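Local coordinates for TATA-binding protein (Sulfolobus acidocaldarius, PDB 1MP9), which binds the TATA box of archaeal promoters as a general transcription factor, near the point where RNA polymerase begins transcription, at the interface of chains A and B. Residues are numbered along the deposited sequence; one frame, centred on the assembly and turned at random. Chains: chain A/B, TATA-binding protein.

The interface of chains A and B. Residues chain A 134, 137; chain B 16, 110, 112, 159, 161.
A:Gln137 lays its flat amide over the carboxylate of B:Glu16, the two planes 19° apart and the side chains crossing at about a right angle. The glutamine comes from a loop of one subunit and reaches down onto strands 12-23, 103-114 and 159-163 of the other. Its CB makes a loose approach to the methyl CG2 of B:Val161, 4.4 Å away. CG lies beside the backbone N and anti to the carbonyl carbon (chi1 -55°), and a bend at chi2 turns the amide across B:Glu16, with CD 3.8 Å from that residue's CG. At the tip the amide divides its partners. NE2 sits 3.4 Å from the carboxylate oxygen OE1 of B:Glu16, a polar approach within the stack and not a hydrogen bond, while the amide oxygen A:Gln137 OE1 points toward the B:Lys159 amine, with NZ 3.8 Å away, too far for a hydrogen bond. The surface under the amide is steadied within chain B: B:Ser112 OG donates a 2.6 Å hydrogen bond to the anti lone pair of B:Glu16 OE2, which should limit rotation of the carboxylate. An alanine in place of B:Glu16 would probably leave the A:Gln137 amide without its stacking surface and the B:Ser112 hydroxyl without this acceptor. Alongside, A:Glu134 passes its CG over B:Val110 CG1 at 4.1 Å; its carboxylate OE2 is 5.3 Å from B:Glu16 OE1, a proximity of like charges that may weakly oppose association. This patch recurs with the chains exchanged. Resting on van der Waals and loose polar contacts, it sets a loop of one TATA-binding protein on the concave, DNA-binding face of the other's saddle-shaped sheet, a pairing that may belong to the crystal and would probably compete with promoter binding.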
# COMPACT_ATOMS: atom_id res chain seq x y z
N GLU A 134 -2.93 -7.23 -8.37
CA GLU A 134 -2.53 -8.63 -8.56
C GLU A 134 -3.49 -9.38 -7.63
O GLU A 134 -3.15 -9.72 -6.49
CB GLU A 134 -1.07 -8.77 -8.12
CG GLU A 134 -0.46 -10.12 -8.34
CD GLU A 134 -0.21 -10.40 -9.79
OE1 GLU A 134 -0.42 -9.49 -10.64
OE2 GLU A 134 0.21 -11.53 -10.08
N GLN A 137 -2.64 -12.02 -5.19
CA GLN A 137 -1.80 -11.67 -4.04
C GLN A 137 -2.51 -10.77 -3.03
O GLN A 137 -2.29 -10.90 -1.81
CB GLN A 137 -0.51 -10.96 -4.49
CG GLN A 137 0.32 -11.73 -5.50
CD GLN A 137 0.80 -13.07 -4.95
OE1 GLN A 137 1.31 -13.14 -3.84
NE2 GLN A 137 0.64 -14.13 -5.73
N GLU B 16 5.99 -12.52 -9.14
CA GLU B 16 4.62 -12.91 -9.43
C GLU B 16 4.12 -12.36 -10.75
O GLU B 16 3.33 -13.00 -11.43
CB GLU B 16 3.70 -12.43 -8.30
CG GLU B 16 4.08 -13.01 -6.91
CD GLU B 16 3.94 -14.52 -6.81
OE1 GLU B 16 3.25 -15.11 -7.65
OE2 GLU B 16 4.50 -15.13 -5.87
N VAL B 110 5.78 -7.14 -9.52
CA VAL B 110 5.08 -7.50 -8.29
C VAL B 110 5.74 -8.77 -7.83
O VAL B 110 5.83 -9.73 -8.59
CB VAL B 110 3.58 -7.78 -8.48
CG1 VAL B 110 3.00 -8.29 -7.11
CG2 VAL B 110 2.83 -6.51 -8.91
N SER B 112 6.59 -11.58 -4.34
CA SER B 112 6.21 -12.08 -3.03
C SER B 112 7.52 -12.57 -2.44
O SER B 112 8.51 -12.77 -3.18
CB SER B 112 5.29 -13.30 -3.14
OG SER B 112 5.94 -14.36 -3.85
N LYS B 159 5.24 -14.05 5.29
CA LYS B 159 4.91 -13.86 3.89
C LYS B 159 4.89 -12.35 3.63
O LYS B 159 4.44 -11.57 4.47
CB LYS B 159 3.51 -14.45 3.57
CG LYS B 159 2.89 -13.96 2.25
CD LYS B 159 3.61 -14.56 1.04
CE LYS B 159 2.97 -14.05 -0.24
NZ LYS B 159 1.52 -14.40 -0.29
N VAL B 161 4.56 -9.15 0.30
CA VAL B 161 4.26 -8.78 -1.08
C VAL B 161 5.10 -7.49 -1.31
O VAL B 161 5.18 -6.59 -0.44
CB VAL B 161 2.78 -8.49 -1.30
CG1 VAL B 161 2.53 -8.00 -2.75
CG2 VAL B 161 1.98 -9.81 -1.07